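Local coordinates for protein putative Nitroreductase (Anabaena variabilis ATCC 29413, PDB 3EO7) that binds flavin mononucleotide and is probably an oxidoreductase of the nitroreductase family, with two nitroreductase-family regions in a single chain, at residues G104-E110 / R172-Y177; E178-Y182 / E269-H275; Y182-L187 / Y453-M458. One frame throughout, in Å; residues are numbered along the deposited sequence.

Contact 1: G104-E110 / R172-Y177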
loop_
_atom_site.group_PDB
_atom_site.type_symbol
_atom_site.label_atom_id
_atom_site.label_comp_id
_atom_site.label_asym_id
_atom_site.label_seq_id
_atom_site.Cartn_x
_atom_site.Cartn_y
_atom_site.Cartn_z
ATOM N N GLY A 104 7.835 -5.714 9.528
ATOM C CA GLY A 104 8.452 -6.897 10.094
ATOM C C GLY A 104 9.007 -7.899 9.106
ATOM O O GLY A 104 9.466 -8.998 9.525
ATOM N N GLY A 105 8.977 -7.589 7.809
ATOM C CA GLY A 105 9.387 -8.555 6.792
ATOM C C GLY A 105 8.512 -9.804 6.878
ATOM O O GLY A 105 8.995 -10.915 6.745
ATOM N N LEU A 106 7.216 -9.611 7.050
ATOM C CA LEU A 106 6.260 -10.707 7.287
ATOM C C LEU A 106 5.414 -11.137 6.080
ATOM O O LEU A 106 4.909 -12.263 6.037
ATOM C CB LEU A 106 5.379 -10.346 8.496
ATOM C CG LEU A 106 6.175 -10.185 9.804
ATOM C CD1 LEU A 106 5.267 -9.653 10.923
ATOM C CD2 LEU A 106 6.920 -11.458 10.192
ATOM N N TYR A 107 5.246 -10.246 5.111
ATOM C CA TYR A 107 4.581 -10.548 3.840
ATOM C C TYR A 107 3.191 -11.166 3.933
ATOM O O TYR A 107 2.940 -12.238 3.370
ATOM C CB TYR A 107 5.509 -11.389 2.911
ATOM C CG TYR A 107 6.825 -10.709 2.837
ATOM C CD1 TYR A 107 6.953 -9.497 2.170
ATOM C CD2 TYR A 107 7.926 -11.200 3.534
ATOM C CE1 TYR A 107 8.173 -8.804 2.153
ATOM C CE2 TYR A 107 9.128 -10.513 3.524
ATOM C CZ TYR A 107 9.248 -9.313 2.843
ATOM O OH TYR A 107 10.441 -8.615 2.887
ATOM N N PRO A 108 2.264 -10.454 4.586
ATOM C CA PRO A 108 0.878 -10.930 4.676
ATOM C C PRO A 108 0.173 -11.045 3.313
ATOM O O PRO A 108 -0.706 -11.895 3.146
ATOM C CB PRO A 108 0.193 -9.861 5.565
ATOM C CG PRO A 108 1.011 -8.608 5.314
ATOM C CD PRO A 108 2.432 -9.139 5.231
ATOM N N ALA A 109 0.569 -10.238 2.333
ATOM C CA ALA A 109 -0.123 -10.240 1.041
ATOM C C ALA A 109 0.188 -11.450 0.173
ATOM O O ALA A 109 1.324 -11.953 0.165
ATOM C CB ALA A 109 0.169 -8.928 0.254
ATOM N N GLU A 110 -0.854 -11.938 -0.511
ATOM C CA GLU A 110 -0.736 -12.998 -1.506
ATOM C C GLU A 110 -1.356 -12.453 -2.782
ATOM O O GLU A 110 -2.395 -11.778 -2.737
ATOM C CB GLU A 110 -1.491 -14.301 -1.113
ATOM C CG GLU A 110 -0.687 -15.173 -0.231
ATOM C CD GLU A 110 0.492 -15.792 -0.939
ATOM O OE1 GLU A 110 0.362 -16.330 -2.084
ATOM O OE2 GLU A 110 1.566 -15.809 -0.315
ATOM N N ARG A 172 0.374 -14.269 9.200
ATOM C CA ARG A 172 1.724 -13.895 8.810
ATOM C C ARG A 172 2.187 -12.624 9.564
ATOM O O ARG A 172 3.352 -12.540 9.985
ATOM C CB ARG A 172 1.818 -13.705 7.300
ATOM C CG ARG A 172 1.723 -15.003 6.517
ATOM C CD ARG A 172 1.948 -14.670 5.056
ATOM N NE ARG A 172 1.745 -15.845 4.244
ATOM C CZ ARG A 172 1.667 -15.838 2.919
ATOM N NH1 ARG A 172 1.819 -14.698 2.263
ATOM N NH2 ARG A 172 1.413 -16.982 2.266
ATOM N N SER A 173 1.274 -11.662 9.732
ATOM C CA SER A 173 1.576 -10.424 10.459
ATOM C C SER A 173 1.181 -10.537 11.926
ATOM O O SER A 173 1.921 -10.086 12.795
ATOM C CB SER A 173 0.895 -9.220 9.813
ATOM O OG SER A 173 1.438 -8.971 8.538
ATOM N N ALA A 174 0.041 -11.172 12.203
ATOM C CA ALA A 174 -0.467 -11.279 13.590
ATOM C C ALA A 174 0.493 -12.040 14.510
ATOM O O ALA A 174 0.507 -11.839 15.729
ATOM C CB ALA A 174 -1.897 -11.901 13.617
ATOM N N TRP A 175 1.249 -12.958 13.927
ATOM C CA TRP A 175 2.270 -13.716 14.658
ATOM C C TRP A 175 3.145 -12.731 15.421
ATOM O O TRP A 175 3.491 -12.983 16.572
ATOM C CB TRP A 175 3.066 -14.601 13.691
ATOM C CG TRP A 175 4.304 -15.179 14.327
ATOM C CD1 TRP A 175 4.367 -16.232 15.155
ATOM C CD2 TRP A 175 5.632 -14.666 14.214
ATOM N NE1 TRP A 175 5.673 -16.437 15.575
ATOM C CE2 TRP A 175 6.467 -15.483 15.000
ATOM C CE3 TRP A 175 6.200 -13.611 13.508
ATOM C CZ2 TRP A 175 7.834 -15.278 15.085
ATOM C CZ3 TRP A 175 7.562 -13.401 13.597
ATOM C CH2 TRP A 175 8.362 -14.224 14.368
ATOM N N ARG A 176 3.462 -11.592 14.802
ATOM C CA ARG A 176 4.237 -10.570 15.479
ATOM C C ARG A 176 3.417 -9.468 16.139
ATOM O O ARG A 176 3.671 -9.108 17.294
ATOM C CB ARG A 176 5.219 -9.906 14.515
ATOM C CG ARG A 176 5.985 -8.755 15.211
ATOM C CD ARG A 176 7.164 -8.308 14.434
ATOM N NE ARG A 176 7.707 -7.084 15.037
ATOM C CZ ARG A 176 8.854 -6.509 14.675
ATOM N NH1 ARG A 176 9.637 -7.063 13.748
ATOM N NH2 ARG A 176 9.228 -5.372 15.268
ATOM N N TYR A 177 2.445 -8.926 15.412
ATOM C CA TYR A 177 1.731 -7.704 15.839
ATOM C C TYR A 177 0.394 -7.926 16.539
ATOM O O TYR A 177 -0.242 -6.973 17.009
ATOM C CB TYR A 177 1.530 -6.797 14.628
ATOM C CG TYR A 177 2.848 -6.335 14.015
ATOM C CD1 TYR A 177 3.648 -5.399 14.666
ATOM C CD2 TYR A 177 3.268 -6.806 12.781
ATOM C CE1 TYR A 177 4.852 -4.994 14.121
ATOM C CE2 TYR A 177 4.461 -6.397 12.241
ATOM C CZ TYR A 177 5.242 -5.491 12.902
ATOM O OH TYR A 177 6.426 -5.114 12.315
HETATM O O HOH W 1 9.428 -9.604 12.142
HETATM O O HOH W 2 5.088 -13.952 8.190
#
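Gly-104 meets the helix 172-177 through its backbone: its carbonyl oxygen takes a hydrogen bond from water 1, which in turn accepts one from Arg-176 NH1 in the guanidinium plane. Tyr-177 OH lies over the centre of one face of that guanidinium, 3.6 Å above it. Leu-106 carries the apolar part. With CG beside its own backbone N (chi1 -62°), it sets CD1 against both Arg-176 CB and the Tyr-177 ring, 3.6 Å from Tyr-177 CE2, while CD2 lies 4.0 Å from CZ3 of Trp-175. The indole N-H is used on Asp-32 O. The backbones of Leu-106 and Arg-172 are joined by water 2, which donates to both carbonyl oxygens.

Tyr-107 offers its carbonyl oxygen to Arg-172 NH1 at 2.9 Å, the donor nearly along the C=O axis; its ring leads away from the helix to touch the flavin. Pro-108 packs its ring beside Ser-173, whose hydroxyl position is uncertain. Farther along, Glu-110 is bent at chi2 (-69°), which brings OE2 to the end of the extended Arg-172 chain. NH1 and NH2 of Arg-172 both grip this one oxygen, each 2.8 Å from Glu-110 OE2. The carboxylate stands 84° to the guanidinium; NH1 uses the anti lone pair, whereas NH2 comes from above the carboxylate plane. OE1 is bound by Asn-127, so both oxygens of this buried acid have partners, an environment that would favour its charged form.

Glu-110 and Pro-108 are backbone-bonded to strand 162-169, which runs into helix 170-177. The contact therefore packs this helix against the loop entering strand 109-115, with Ile-185 of helix 181-202 touching both Pro-108 and Ser-173.

Contact 2: E178-Y182 / E269-H275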
loop_
_atom_site.group_PDB
_atom_site.type_symbol
_atom_site.label_atom_id
_atom_site.label_comp_id
_atom_site.label_asym_id
_atom_site.label_seq_id
_atom_site.Cartn_x
_atom_site.Cartn_y
_atom_site.Cartn_z
ATOM N N GLU A 178 -0.004 -9.179 16.640
ATOM C CA GLU A 178 -1.273 -9.531 17.259
ATOM C C GLU A 178 -2.375 -8.683 16.631
ATOM O O GLU A 178 -2.398 -8.565 15.400
ATOM C CB GLU A 178 -1.160 -9.407 18.771
ATOM C CG GLU A 178 -0.091 -10.369 19.338
ATOM C CD GLU A 178 -0.018 -10.376 20.876
ATOM O OE1 GLU A 178 0.304 -9.345 21.475
ATOM O OE2 GLU A 178 -0.259 -11.440 21.457
ATOM N N ASP A 179 -3.282 -8.100 17.416
ATOM C CA ASP A 179 -4.405 -7.369 16.808
ATOM C C ASP A 179 -3.972 -6.145 15.995
ATOM O O ASP A 179 -4.671 -5.742 15.067
ATOM C CB ASP A 179 -5.432 -6.965 17.849
ATOM C CG ASP A 179 -6.193 -8.143 18.429
ATOM O OD1 ASP A 179 -6.436 -9.149 17.714
ATOM O OD2 ASP A 179 -6.516 -8.026 19.623
ATOM N N ARG A 180 -2.805 -5.564 16.323
ATOM C CA ARG A 180 -2.294 -4.398 15.571
ATOM C C ARG A 180 -1.940 -4.762 14.140
ATOM O O ARG A 180 -1.716 -3.898 13.308
ATOM C CB ARG A 180 -1.046 -3.827 16.244
ATOM C CG ARG A 180 -1.254 -3.361 17.670
ATOM C CD ARG A 180 -0.105 -2.490 18.128
ATOM N NE ARG A 180 -0.375 -1.832 19.410
ATOM C CZ ARG A 180 -0.085 -2.317 20.607
ATOM N NH1 ARG A 180 0.482 -3.504 20.753
ATOM N NH2 ARG A 180 -0.366 -1.600 21.690
ATOM N N ALA A 181 -1.813 -6.068 13.863
ATOM C CA ALA A 181 -1.479 -6.537 12.531
ATOM C C ALA A 181 -2.416 -6.018 11.439
ATOM O O ALA A 181 -1.971 -5.904 10.310
ATOM C CB ALA A 181 -1.413 -8.081 12.447
ATOM N N TYR A 182 -3.690 -5.760 11.733
ATOM C CA TYR A 182 -4.589 -5.310 10.671
ATOM C C TYR A 182 -4.128 -3.997 10.034
ATOM O O TYR A 182 -4.191 -3.871 8.804
ATOM C CB TYR A 182 -6.039 -5.222 11.125
ATOM C CG TYR A 182 -7.025 -5.401 10.004
ATOM C CD1 TYR A 182 -7.192 -6.655 9.391
ATOM C CD2 TYR A 182 -7.829 -4.351 9.552
ATOM C CE1 TYR A 182 -8.114 -6.836 8.369
ATOM C CE2 TYR A 182 -8.779 -4.558 8.541
ATOM C CZ TYR A 182 -8.918 -5.781 7.964
ATOM O OH TYR A 182 -9.860 -5.952 6.979
ATOM N N GLU A 269 -8.642 -11.540 19.649
ATOM C CA GLU A 269 -9.799 -11.905 18.843
ATOM C C GLU A 269 -10.306 -10.743 18.011
ATOM O O GLU A 269 -11.187 -10.897 17.175
ATOM C CB GLU A 269 -10.888 -12.376 19.803
ATOM C CG GLU A 269 -10.467 -13.607 20.655
ATOM C CD GLU A 269 -11.461 -14.037 21.687
ATOM O OE1 GLU A 269 -12.571 -13.512 21.733
ATOM O OE2 GLU A 269 -11.113 -14.928 22.517
ATOM N N LEU A 270 -9.727 -9.556 18.216
ATOM C CA LEU A 270 -10.208 -8.368 17.570
ATOM C C LEU A 270 -9.892 -8.249 16.088
ATOM O O LEU A 270 -10.730 -7.755 15.324
ATOM C CB LEU A 270 -9.684 -7.153 18.349
ATOM C CG LEU A 270 -10.130 -5.785 17.854
ATOM C CD1 LEU A 270 -11.614 -5.595 17.963
ATOM C CD2 LEU A 270 -9.337 -4.715 18.661
ATOM N N LEU A 271 -8.707 -8.681 15.665
ATOM C CA LEU A 271 -8.333 -8.611 14.247
ATOM C C LEU A 271 -9.341 -9.376 13.365
ATOM O O LEU A 271 -9.877 -8.812 12.411
ATOM C CB LEU A 271 -6.937 -9.212 14.016
ATOM C CG LEU A 271 -6.402 -9.065 12.577
ATOM C CD1 LEU A 271 -4.879 -9.014 12.568
ATOM C CD2 LEU A 271 -6.908 -10.161 11.644
ATOM N N LYS A 272 -9.621 -10.638 13.682
ATOM C CA LYS A 272 -10.536 -11.408 12.831
ATOM C C LYS A 272 -11.968 -10.893 12.951
ATOM O O LYS A 272 -12.698 -10.829 11.942
ATOM C CB LYS A 272 -10.439 -12.915 13.071
ATOM C CG LYS A 272 -9.087 -13.467 12.639
ATOM C CD LYS A 272 -9.032 -14.998 12.697
ATOM C CE LYS A 272 -7.625 -15.529 12.461
ATOM N NZ LYS A 272 -7.575 -16.980 12.352
ATOM N N TYR A 273 -12.367 -10.536 14.174
ATOM C CA TYR A 273 -13.657 -9.914 14.365
ATOM C C TYR A 273 -13.760 -8.703 13.418
ATOM O O TYR A 273 -14.726 -8.559 12.649
ATOM C CB TYR A 273 -13.870 -9.493 15.823
ATOM C CG TYR A 273 -15.241 -8.869 16.030
ATOM C CD1 TYR A 273 -15.447 -7.510 15.823
ATOM C CD2 TYR A 273 -16.324 -9.642 16.438
ATOM C CE1 TYR A 273 -16.692 -6.949 15.971
ATOM C CE2 TYR A 273 -17.560 -9.074 16.617
ATOM C CZ TYR A 273 -17.752 -7.712 16.345
ATOM O OH TYR A 273 -18.991 -7.131 16.526
ATOM N N PHE A 274 -12.743 -7.841 13.440
ATOM C CA PHE A 274 -12.798 -6.623 12.641
ATOM C C PHE A 274 -12.870 -6.906 11.129
ATOM O O PHE A 274 -13.697 -6.298 10.421
ATOM C CB PHE A 274 -11.632 -5.717 12.991
ATOM C CG PHE A 274 -11.694 -4.373 12.344
ATOM C CD1 PHE A 274 -12.829 -3.587 12.424
ATOM C CD2 PHE A 274 -10.574 -3.854 11.718
ATOM C CE1 PHE A 274 -12.867 -2.315 11.826
ATOM C CE2 PHE A 274 -10.601 -2.571 11.155
ATOM C CZ PHE A 274 -11.762 -1.822 11.188
ATOM N N HIS A 275 -12.095 -7.867 10.667
ATOM C CA HIS A 275 -12.121 -8.202 9.243
ATOM C C HIS A 275 -13.499 -8.732 8.842
ATOM O O HIS A 275 -14.038 -8.344 7.816
ATOM C CB HIS A 275 -11.059 -9.221 8.848
ATOM C CG HIS A 275 -11.020 -9.457 7.381
ATOM N ND1 HIS A 275 -10.469 -8.543 6.503
ATOM C CD2 HIS A 275 -11.561 -10.443 6.620
ATOM C CE1 HIS A 275 -10.667 -8.970 5.263
ATOM N NE2 HIS A 275 -11.296 -10.134 5.311
#
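Tyr-182 lays the CD2-CE2 side of its ring against CD2 and CE2 of Phe-274, the closest pair being the two CD2 atoms at 3.5 Å. The planes are steeply inclined, 74° apart. Across the ring, CD1 of Tyr-182 packs on Leu-271 CG. A near-anti first torsion, with CG swung away from the backbone N (chi1 -153°), carries the phenol along helix 270-276 until its hydroxyl reaches the imidazole of His-275. There Tyr-182 OH and His-275 ND1 share a hydrogen bond of 2.7 Å, made at the edge of the imidazole; the two rings meet rim to rim. On Phe-274 the ring of Tyr-13 stacks in turn, so helix 9-16 shares in this aromatic cluster.

Leu-271 packs against the turn. Its CD1 touches Ala-181 CB at 3.6 Å and lies equally near the backbone N of Tyr-182. The turn itself forms where helix 170-177 ends: Glu-178 has positive phi, and its carbonyl oxygen accepts from Ala-181 N.

Asp-179 meets the beginning of the other helix. Leu-271 N donates to Asp-179 OD1 at 3.1 Å, approaching from 62° out of the carboxylate plane, while OD2 accepts from Gly-268 N and lies 3.5 Å from Leu-270 CB. One carboxylate thus holds two backbone N-H groups, one just before helix 270-276 and one in its first turn, where the helix dipole would probably favour its negative charge. Polar bonds consequently fix both ends of the contact, Asp-179 at one and the Tyr-182 hydroxyl at the other, with hydrocarbon and aromatic packing between them.

Contact 3: Y182-L187 / Y453-M458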
loop_
_atom_site.group_PDB
_atom_site.type_symbol
_atom_site.label_atom_id
_atom_site.label_comp_id
_atom_site.label_asym_id
_atom_site.label_seq_id
_atom_site.Cartn_x
_atom_site.Cartn_y
_atom_site.Cartn_z
ATOM N N TYR A 182 -3.690 -5.760 11.733
ATOM C CA TYR A 182 -4.589 -5.310 10.671
ATOM C C TYR A 182 -4.128 -3.997 10.034
ATOM O O TYR A 182 -4.191 -3.871 8.804
ATOM C CB TYR A 182 -6.039 -5.222 11.125
ATOM C CG TYR A 182 -7.025 -5.401 10.004
ATOM C CD1 TYR A 182 -7.192 -6.655 9.391
ATOM C CD2 TYR A 182 -7.829 -4.351 9.552
ATOM C CE1 TYR A 182 -8.114 -6.836 8.369
ATOM C CE2 TYR A 182 -8.779 -4.558 8.541
ATOM C CZ TYR A 182 -8.918 -5.781 7.964
ATOM O OH TYR A 182 -9.860 -5.952 6.979
ATOM N N ARG A 183 -3.604 -3.049 10.836
ATOM C CA ARG A 183 -3.051 -1.819 10.276
ATOM C C ARG A 183 -1.893 -2.158 9.338
ATOM O O ARG A 183 -1.856 -1.707 8.193
ATOM C CB ARG A 183 -2.493 -0.911 11.382
ATOM C CG ARG A 183 -3.518 -0.415 12.368
ATOM C CD ARG A 183 -2.749 0.306 13.443
ATOM N NE ARG A 183 -3.497 0.923 14.522
ATOM C CZ ARG A 183 -3.207 2.130 15.020
ATOM N NH1 ARG A 183 -2.289 2.903 14.446
ATOM N NH2 ARG A 183 -3.872 2.593 16.065
ATOM N N ARG A 184 -0.958 -2.971 9.836
ATOM C CA ARG A 184 0.246 -3.314 9.076
ATOM C C ARG A 184 -0.085 -4.080 7.784
ATOM O O ARG A 184 0.507 -3.820 6.732
ATOM C CB ARG A 184 1.259 -4.122 9.920
ATOM C CG ARG A 184 1.576 -3.530 11.286
ATOM C CD ARG A 184 2.185 -2.146 11.247
ATOM N NE ARG A 184 2.717 -1.860 12.578
ATOM C CZ ARG A 184 2.002 -1.447 13.619
ATOM N NH1 ARG A 184 0.735 -1.082 13.506
ATOM N NH2 ARG A 184 2.596 -1.333 14.796
ATOM N N ILE A 185 -1.023 -5.013 7.859
ATOM C CA ILE A 185 -1.442 -5.772 6.699
ATOM C C ILE A 185 -1.952 -4.849 5.601
ATOM O O ILE A 185 -1.609 -4.992 4.426
ATOM C CB ILE A 185 -2.574 -6.751 7.098
ATOM C CG1 ILE A 185 -1.997 -7.947 7.863
ATOM C CG2 ILE A 185 -3.343 -7.278 5.851
ATOM C CD1 ILE A 185 -3.052 -8.798 8.597
ATOM N N CYS A 186 -2.799 -3.894 5.975
ATOM C CA CYS A 186 -3.367 -2.989 4.972
ATOM C C CYS A 186 -2.312 -2.050 4.386
ATOM O O CYS A 186 -2.325 -1.789 3.187
ATOM C CB CYS A 186 -4.545 -2.247 5.547
ATOM S SG CYS A 186 -5.988 -3.372 5.869
ATOM N N LEU A 187 -1.422 -1.543 5.232
ATOM C CA LEU A 187 -0.282 -0.715 4.761
ATOM C C LEU A 187 0.582 -1.512 3.796
ATOM O O LEU A 187 0.924 -1.012 2.718
ATOM C CB LEU A 187 0.558 -0.221 5.943
ATOM C CG LEU A 187 -0.202 0.788 6.818
ATOM C CD1 LEU A 187 0.526 0.957 8.170
ATOM C CD2 LEU A 187 -0.339 2.106 6.069
ATOM N N TYR A 453 -11.520 1.742 6.999
ATOM C CA TYR A 453 -10.250 1.520 7.664
ATOM C C TYR A 453 -9.269 0.821 6.733
ATOM O O TYR A 453 -8.067 1.166 6.708
ATOM C CB TYR A 453 -10.456 0.709 8.950
ATOM C CG TYR A 453 -9.327 0.873 9.947
ATOM C CD1 TYR A 453 -9.318 1.920 10.842
ATOM C CD2 TYR A 453 -8.288 -0.034 9.988
ATOM C CE1 TYR A 453 -8.297 2.079 11.786
ATOM C CE2 TYR A 453 -7.290 0.080 10.933
ATOM C CZ TYR A 453 -7.291 1.169 11.814
ATOM O OH TYR A 453 -6.296 1.274 12.732
ATOM N N ARG A 454 -9.755 -0.196 6.006
ATOM C CA ARG A 454 -8.927 -0.888 5.018
ATOM C C ARG A 454 -8.432 0.095 3.944
ATOM O O ARG A 454 -7.275 0.126 3.599
ATOM C CB ARG A 454 -9.748 -1.942 4.271
ATOM C CG ARG A 454 -10.361 -2.995 5.113
ATOM C CD ARG A 454 -10.995 -4.019 4.147
ATOM N NE ARG A 454 -11.837 -4.949 4.850
ATOM C CZ ARG A 454 -12.505 -5.953 4.265
ATOM N NH1 ARG A 454 -12.408 -6.140 2.953
ATOM N NH2 ARG A 454 -13.247 -6.754 5.002
ATOM N N TYR A 455 -9.369 0.890 3.443
ATOM C CA TYR A 455 -9.114 1.812 2.339
ATOM C C TYR A 455 -8.062 2.833 2.709
ATOM O O TYR A 455 -7.166 3.141 1.918
ATOM C CB TYR A 455 -10.373 2.537 1.904
ATOM C CG TYR A 455 -11.547 1.675 1.430
ATOM C CD1 TYR A 455 -11.356 0.434 0.823
ATOM C CD2 TYR A 455 -12.847 2.172 1.482
ATOM C CE1 TYR A 455 -12.408 -0.279 0.351
ATOM C CE2 TYR A 455 -13.942 1.446 1.006
ATOM C CZ TYR A 455 -13.713 0.198 0.433
ATOM O OH TYR A 455 -14.760 -0.558 -0.079
ATOM N N LEU A 456 -8.175 3.366 3.909
ATOM C CA LEU A 456 -7.242 4.395 4.369
ATOM C C LEU A 456 -5.802 3.881 4.416
ATOM O O LEU A 456 -4.857 4.567 3.965
ATOM C CB LEU A 456 -7.627 4.893 5.779
ATOM C CG LEU A 456 -8.925 5.658 5.933
ATOM C CD1 LEU A 456 -9.314 5.907 7.405
ATOM C CD2 LEU A 456 -8.837 6.981 5.107
ATOM N N HIS A 457 -5.632 2.701 5.006
ATOM C CA HIS A 457 -4.312 2.126 5.216
ATOM C C HIS A 457 -3.728 1.678 3.879
ATOM O O HIS A 457 -2.550 1.913 3.621
ATOM C CB HIS A 457 -4.374 1.010 6.272
ATOM C CG HIS A 457 -4.467 1.533 7.666
ATOM N ND1 HIS A 457 -5.655 1.976 8.223
ATOM C CD2 HIS A 457 -3.515 1.723 8.609
ATOM C CE1 HIS A 457 -5.425 2.394 9.455
ATOM N NE2 HIS A 457 -4.137 2.272 9.710
HETATM N N MSE A 458 -4.564 1.097 3.003
HETATM C CA MSE A 458 -4.061 0.727 1.672
HETATM C C MSE A 458 -3.645 1.983 0.886
HETATM O O MSE A 458 -2.597 1.999 0.234
HETATM C CB MSE A 458 -5.057 -0.114 0.902
HETATM C CG MSE A 458 -5.109 -1.541 1.442
HETATM SE SE MSE A 458 -6.226 -2.712 0.360
HETATM C CE MSE A 458 -7.961 -2.102 0.870
HETATM O O HOH W 3 -1.967 2.783 11.463
#
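Cys-186 and His-457 meet at the centre, CB to CB at 3.3 Å, where the axes of segments 182-187 and 453-458 approach to 7.9 Å and cross at -55°. The packing spreads from there: Leu-187 CG meets the edge of the imidazole at CD2, 3.9 Å away, and CG of Met-458 (a selenomethionine) lies 4.2 Å from Cys-186 CB. Met-458 CA also gives Cys-186 O a CA-H...O contact.

Polar bonds orient the imidazole. His-457 ND1 donates to Tyr-453 O, one turn back, at 3.0 Å and 155°. NE2 shares water 3 with Arg-183 NH1. CE1 of this imidazole lies 3.2 Å above one face of the Tyr-453 ring, toward its rim.

Two arginines flank the crossing. Arg-183 CG lies 3.3 Å from Tyr-453 OH, at the ring edge; NE bonds Thr-17 and NH1 forms a salt bridge with Asp-486. Tyr-453 OH is hydrogen-bonded to His-14 ND1. Arg-454 CG lies near Tyr-182 OH, whose hydrogen bond goes to His-275, and its guanidinium is salt-bridged to Asp-215.

This is a buried helix-helix interface between the two nitroreductase-family regions of one chain, with Leu-187 reaching the flavin pocket, consistent with the paired helices at the core of dimeric relatives.

From the N terminus, contact 1 closes first, returning the chain after strands 124-129, 134-139 and 162-169 to the loop before strand 109-115. Helix 170-177 ends in a turn that opens contact 2, and helix 181-202 then carries contact 3. These two cross: 269-275 comes back to the start of helix 181-202 before 453-458 reaches its following turn, and Tyr-182 belongs to both. Contact 1 lies in series with them, but Ser-173 packs on Ala-181 and Ile-185, so all three abut. Contact 2 fastens helix 270-276 to the turn into helix 181-202, whereas contact 3, the longest closure, joins the N-terminal and C-terminal nitroreductase regions beside the flavin.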